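Local coordinates for protein erythromycin dehydratase (PDB 3EL6) that probably catalyses the dehydration of a beta-hydroxyacyl intermediate to an enoyl one during polyketide chain assembly in erythromycin biosynthesis, at residues A89-E99 / M118-R129. Residues are numbered along the deposited sequence; the frame is centred on the assembly and turned at random.
Sequences AGEDVGLPVLE and MSVGAPDESGRR
Leu95 lays CD1 over the start of the Arg129 side chain, 3.4 Å from Arg129 CG, and the two side chains cross at about a right angle. The same methyl reaches the backbone at Gly127, with Leu95 CD1 3.3 Å from Gly127 O. Arg129 runs extended from CG to NE past this methyl. Its NH1 donates a nearly straight hydrogen bond to Gly121 O (2.9 Å, 164°) in the guanidinium plane, and a second hydrogen bond to His49 O. Pro123 CB covers one face of that guanidinium.

On the helix, Val93 meets Val120 tip to tip, with Val93 CG2 4.2 Å from Val120 CG1. Ala89 CB rests against both SD and CE of Met118, each 3.9 Å away; the bend at chi3 (-70°) lets sulfur and methyl lie side by side against it. Phe54 and Ile131 of the flanking strands also pack on Ala89 and Met118.

Glu99 OE2 forms a salt bridge with Arg128 NH1 (3.3 Å), the carboxylate and guanidinium planes 88° apart. Asp124 OD2 lies in plane at the guanidinium edge and takes weak hydrogen bonds from Arg128 NE and NH2, so Arg128 links two carboxylates.

A Schellman motif at Gly94 ends helix 79-93. Helix-on-sheet packing of this kind is typical of the hotdog fold, doubled in this dehydratase.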
ATOM      1  N   ALA A  89      -2.054  12.201  -6.647  1.00 16.21           N
ATOM      2  CA  ALA A  89      -2.647  11.052  -5.925  1.00 17.63           C
ATOM      3  C   ALA A  89      -4.181  11.072  -6.047  1.00 19.34           C
ATOM      4  O   ALA A  89      -4.806  10.048  -6.366  1.00 20.07           O
ATOM      5  CB  ALA A  89      -2.221  11.042  -4.432  1.00 17.25           C
ATOM      6  N   GLY A  90      -4.793  12.226  -5.829  1.00 20.12           N
ATOM      7  CA  GLY A  90      -6.258  12.299  -5.913  1.00 17.85           C
ATOM      8  C   GLY A  90      -6.727  11.950  -7.296  1.00 19.33           C
ATOM      9  O   GLY A  90      -7.698  11.205  -7.461  1.00 19.34           O
ATOM     10  N   GLU A  91      -6.078  12.486  -8.327  1.00 18.93           N
ATOM     11  CA  GLU A  91      -6.507  12.139  -9.672  1.00 20.30           C
ATOM     12  C   GLU A  91      -6.391  10.630  -9.926  1.00 20.26           C
ATOM     13  O   GLU A  91      -7.274   9.990 -10.554  1.00 22.06           O
ATOM     14  CB  GLU A  91      -5.709  12.950 -10.728  1.00 21.19           C
ATOM     15  CG  GLU A  91      -6.198  12.697 -12.158  1.00 25.27           C
ATOM     16  CD  GLU A  91      -7.693  13.157 -12.413  1.00 28.14           C
ATOM     17  OE1 GLU A  91      -8.388  12.433 -13.141  1.00 34.17           O
ATOM     18  OE2 GLU A  91      -8.176  14.230 -11.949  1.00 27.66           O
ATOM     19  N   ASP A  92      -5.310  10.030  -9.469  1.00 19.76           N
ATOM     20  CA  ASP A  92      -5.110   8.581  -9.655  1.00 21.13           C
ATOM     21  C   ASP A  92      -6.247   7.778  -8.950  1.00 20.51           C
ATOM     22  O   ASP A  92      -6.773   6.805  -9.519  1.00 21.11           O
ATOM     23  CB  ASP A  92      -3.741   8.153  -9.049  1.00 20.88           C
ATOM     24  CG  ASP A  92      -3.437   6.647  -9.305  1.00 28.26           C
ATOM     25  OD1 ASP A  92      -2.783   6.348 -10.314  1.00 28.83           O
ATOM     26  OD2 ASP A  92      -3.893   5.783  -8.508  1.00 27.65           O
ATOM     27  N   VAL A  93      -6.553   8.116  -7.699  1.00 20.10           N
ATOM     28  CA  VAL A  93      -7.591   7.370  -6.926  1.00 21.48           C
ATOM     29  C   VAL A  93      -9.033   7.736  -7.323  1.00 22.61           C
ATOM     30  O   VAL A  93     -10.005   7.063  -6.944  1.00 24.04           O
ATOM     31  CB  VAL A  93      -7.422   7.438  -5.377  1.00 22.72           C
ATOM     32  CG1 VAL A  93      -6.030   7.007  -5.006  1.00 21.87           C
ATOM     33  CG2 VAL A  93      -7.721   8.851  -4.770  1.00 23.49           C
ATOM     34  N   GLY A  94      -9.180   8.804  -8.080  1.00 21.53           N
ATOM     35  CA  GLY A  94     -10.526   9.255  -8.516  1.00 22.15           C
ATOM     36  C   GLY A  94     -11.219  10.280  -7.600  1.00 20.55           C
ATOM     37  O   GLY A  94     -12.446  10.430  -7.661  1.00 21.38           O
ATOM     38  N   LEU A  95     -10.454  10.945  -6.743  1.00 19.44           N
ATOM     39  CA  LEU A  95     -10.946  12.033  -5.887  1.00 19.10           C
ATOM     40  C   LEU A  95     -10.003  13.235  -6.073  1.00 19.43           C
ATOM     41  O   LEU A  95      -9.005  13.369  -5.368  1.00 19.90           O
ATOM     42  CB  LEU A  95     -10.965  11.588  -4.423  1.00 19.62           C
ATOM     43  CG  LEU A  95     -12.056  10.566  -4.053  1.00 21.44           C
ATOM     44  CD1 LEU A  95     -11.775  10.200  -2.561  1.00 19.94           C
ATOM     45  CD2 LEU A  95     -13.439  11.176  -4.198  1.00 18.99           C
ATOM     46  N   PRO A  96     -10.306  14.096  -7.044  1.00 19.14           N
ATOM     47  CA  PRO A  96      -9.277  14.970  -7.595  1.00 19.56           C
ATOM     48  C   PRO A  96      -9.130  16.307  -6.865  1.00 19.93           C
ATOM     49  O   PRO A  96      -8.180  17.089  -7.161  1.00 21.00           O
ATOM     50  CB  PRO A  96      -9.727  15.147  -9.052  1.00 20.24           C
ATOM     51  CG  PRO A  96     -11.235  15.188  -8.930  1.00 21.52           C
ATOM     52  CD  PRO A  96     -11.503  14.037  -7.908  1.00 19.44           C
ATOM     53  N   VAL A  97     -10.000  16.547  -5.887  1.00 18.03           N
ATOM     54  CA  VAL A  97      -9.956  17.788  -5.096  1.00 18.27           C
ATOM     55  C   VAL A  97      -9.221  17.571  -3.808  1.00 18.94           C
ATOM     56  O   VAL A  97      -9.462  16.607  -3.062  1.00 18.36           O
ATOM     57  CB  VAL A  97     -11.400  18.333  -4.789  1.00 19.16           C
ATOM     58  CG1 VAL A  97     -11.365  19.490  -3.812  1.00 19.06           C
ATOM     59  CG2 VAL A  97     -12.003  18.795  -6.141  1.00 20.24           C
ATOM     60  N   LEU A  98      -8.332  18.504  -3.527  1.00 19.48           N
ATOM     61  CA  LEU A  98      -7.632  18.501  -2.250  1.00 21.13           C
ATOM     62  C   LEU A  98      -8.482  19.339  -1.311  1.00 21.39           C
ATOM     63  O   LEU A  98      -8.410  20.570  -1.308  1.00 22.13           O
ATOM     64  CB  LEU A  98      -6.235  19.063  -2.493  1.00 20.52           C
ATOM     65  CG  LEU A  98      -4.960  18.467  -1.961  1.00 27.97           C
ATOM     66  CD1 LEU A  98      -3.756  19.466  -1.945  1.00 23.07           C
ATOM     67  CD2 LEU A  98      -5.020  17.486  -0.725  1.00 25.52           C
ATOM     68  N   GLU A  99      -9.383  18.685  -0.558  1.00 20.86           N
ATOM     69  CA  GLU A  99     -10.233  19.412   0.339  1.00 22.60           C
ATOM     70  C   GLU A  99      -9.440  20.145   1.410  1.00 21.54           C
ATOM     71  O   GLU A  99      -9.740  21.278   1.751  1.00 22.49           O
ATOM     72  CB  GLU A  99     -11.234  18.466   1.003  1.00 23.22           C
ATOM     73  CG  GLU A  99     -12.066  19.190   2.000  1.00 29.85           C
ATOM     74  CD  GLU A  99     -13.260  18.371   2.372  1.00 38.67           C
ATOM     75  OE1 GLU A  99     -14.196  18.310   1.544  1.00 41.75           O
ATOM     76  OE2 GLU A  99     -13.236  17.813   3.498  1.00 41.59           O
ATOM     77  N   MET A 118       3.217   8.519  -0.223  1.00 25.27           N
ATOM     78  CA  MET A 118       1.888   9.033   0.035  1.00 24.82           C
ATOM     79  C   MET A 118       0.956   7.841   0.215  1.00 23.36           C
ATOM     80  O   MET A 118       1.082   6.877  -0.511  1.00 24.92           O
ATOM     81  CB  MET A 118       1.366   9.880  -1.144  1.00 25.46           C
ATOM     82  CG  MET A 118       2.030  11.210  -1.281  1.00 27.54           C
ATOM     83  SD  MET A 118       1.128  12.015  -2.589  1.00 25.44           S
ATOM     84  CE  MET A 118       1.634  11.073  -4.045  1.00 21.43           C
ATOM     85  N   SER A 119       0.109   7.880   1.236  1.00 22.04           N
ATOM     86  CA  SER A 119      -0.868   6.811   1.484  1.00 23.73           C
ATOM     87  C   SER A 119      -2.242   7.415   1.436  1.00 22.34           C
ATOM     88  O   SER A 119      -2.490   8.394   2.133  1.00 23.39           O
ATOM     89  CB  SER A 119      -0.710   6.207   2.904  1.00 24.51           C
ATOM     90  OG  SER A 119       0.663   5.940   3.167  1.00 34.53           O
ATOM     91  N   VAL A 120      -3.123   6.807   0.642  1.00 22.49           N
ATOM     92  CA  VAL A 120      -4.535   7.216   0.583  1.00 20.01           C
ATOM     93  C   VAL A 120      -5.396   6.093   1.197  1.00 21.17           C
ATOM     94  O   VAL A 120      -5.283   4.937   0.794  1.00 20.71           O
ATOM     95  CB  VAL A 120      -4.943   7.469  -0.848  1.00 19.97           C
ATOM     96  CG1 VAL A 120      -6.478   7.815  -0.941  1.00 20.09           C
ATOM     97  CG2 VAL A 120      -4.092   8.673  -1.406  1.00 18.18           C
ATOM     98  N   GLY A 121      -6.219   6.421   2.164  1.00 20.50           N
ATOM     99  CA  GLY A 121      -6.927   5.358   2.910  1.00 22.22           C
ATOM    100  C   GLY A 121      -8.310   5.122   2.413  1.00 22.47           C
ATOM    101  O   GLY A 121      -8.670   5.546   1.311  1.00 21.66           O
ATOM    102  N   ALA A 122      -9.124   4.491   3.267  1.00 22.62           N
ATOM    103  CA  ALA A 122     -10.489   4.065   2.920  1.00 23.55           C
ATOM    104  C   ALA A 122     -11.410   5.278   2.910  1.00 24.43           C
ATOM    105  O   ALA A 122     -11.156   6.251   3.609  1.00 25.37           O
ATOM    106  CB  ALA A 122     -10.979   3.062   4.016  1.00 24.20           C
ATOM    107  N   PRO A 123     -12.488   5.223   2.139  1.00 25.98           N
ATOM    108  CA  PRO A 123     -13.438   6.336   2.083  1.00 26.37           C
ATOM    109  C   PRO A 123     -14.256   6.453   3.349  1.00 27.42           C
ATOM    110  O   PRO A 123     -14.573   5.431   3.987  1.00 28.59           O
ATOM    111  CB  PRO A 123     -14.275   6.018   0.844  1.00 26.01           C
ATOM    112  CG  PRO A 123     -14.239   4.494   0.763  1.00 29.44           C
ATOM    113  CD  PRO A 123     -12.818   4.122   1.216  1.00 25.98           C
ATOM    114  N   ASP A 124     -14.552   7.668   3.782  1.00 26.55           N
ATOM    115  CA  ASP A 124     -15.493   7.844   4.868  1.00 27.51           C
ATOM    116  C   ASP A 124     -16.911   7.744   4.252  1.00 27.31           C
ATOM    117  O   ASP A 124     -17.065   7.471   3.037  1.00 26.28           O
ATOM    118  CB  ASP A 124     -15.251   9.140   5.646  1.00 27.48           C
ATOM    119  CG  ASP A 124     -15.527  10.412   4.831  1.00 31.24           C
ATOM    120  OD1 ASP A 124     -16.124  10.362   3.741  1.00 26.40           O
ATOM    121  OD2 ASP A 124     -15.166  11.519   5.317  1.00 33.01           O
ATOM    122  N   GLU A 125     -17.942   7.907   5.077  1.00 28.98           N
ATOM    123  CA  GLU A 125     -19.330   7.720   4.574  1.00 30.82           C
ATOM    124  C   GLU A 125     -19.646   8.701   3.425  1.00 29.85           C
ATOM    125  O   GLU A 125     -20.357   8.339   2.478  1.00 30.79           O
ATOM    126  CB  GLU A 125     -20.315   7.858   5.737  1.00 32.73           C
ATOM    127  CG  GLU A 125     -21.747   8.024   5.299  1.00 41.62           C
ATOM    128  CD  GLU A 125     -22.074   9.501   4.987  1.00 50.59           C
ATOM    129  OE1 GLU A 125     -21.475  10.393   5.656  1.00 54.54           O
ATOM    130  OE2 GLU A 125     -22.890   9.754   4.069  1.00 51.99           O
ATOM    131  N   SER A 126     -19.058   9.900   3.478  1.00 27.64           N
ATOM    132  CA  SER A 126     -19.219  10.893   2.418  1.00 26.08           C
ATOM    133  C   SER A 126     -18.391  10.604   1.111  1.00 24.22           C
ATOM    134  O   SER A 126     -18.558  11.303   0.088  1.00 23.37           O
ATOM    135  CB  SER A 126     -18.873  12.285   2.992  1.00 27.74           C
ATOM    136  OG  SER A 126     -17.446  12.360   3.115  1.00 31.48           O
ATOM    137  N   GLY A 127     -17.537   9.572   1.133  1.00 20.92           N
ATOM    138  CA  GLY A 127     -16.771   9.195  -0.016  1.00 20.83           C
ATOM    139  C   GLY A 127     -15.383   9.893  -0.055  1.00 20.91           C
ATOM    140  O   GLY A 127     -14.623   9.613  -0.961  1.00 21.92           O
ATOM    141  N   ARG A 128     -15.075  10.740   0.936  1.00 20.67           N
ATOM    142  CA  ARG A 128     -13.765  11.404   1.036  1.00 20.72           C
ATOM    143  C   ARG A 128     -12.716  10.434   1.583  1.00 21.21           C
ATOM    144  O   ARG A 128     -13.068   9.432   2.259  1.00 19.68           O
ATOM    145  CB  ARG A 128     -13.855  12.646   1.948  1.00 21.36           C
ATOM    146  CG  ARG A 128     -14.770  13.712   1.292  1.00 25.33           C
ATOM    147  CD  ARG A 128     -14.886  14.894   2.183  1.00 30.64           C
ATOM    148  NE  ARG A 128     -15.456  14.428   3.422  1.00 39.26           N
ATOM    149  CZ  ARG A 128     -16.082  15.204   4.288  1.00 48.17           C
ATOM    150  NH1 ARG A 128     -16.202  16.513   4.024  1.00 49.82           N
ATOM    151  NH2 ARG A 128     -16.590  14.666   5.409  1.00 49.06           N
ATOM    152  N   ARG A 129     -11.440  10.709   1.283  1.00 19.98           N
ATOM    153  CA  ARG A 129     -10.382   9.880   1.825  1.00 20.37           C
ATOM    154  C   ARG A 129      -9.282  10.726   2.462  1.00 21.55           C
ATOM    155  O   ARG A 129      -9.019  11.861   2.017  1.00 20.19           O
ATOM    156  CB  ARG A 129      -9.737   9.019   0.730  1.00 19.74           C
ATOM    157  CG  ARG A 129     -10.679   8.135  -0.068  1.00 21.40           C
ATOM    158  CD  ARG A 129      -9.924   7.369  -1.182  1.00 22.75           C
ATOM    159  NE  ARG A 129     -10.834   6.599  -2.003  1.00 21.26           N
ATOM    160  CZ  ARG A 129     -11.117   5.311  -1.776  1.00 27.08           C
ATOM    161  NH1 ARG A 129     -10.531   4.626  -0.776  1.00 24.43           N
ATOM    162  NH2 ARG A 129     -11.984   4.683  -2.544  1.00 28.18           N
TER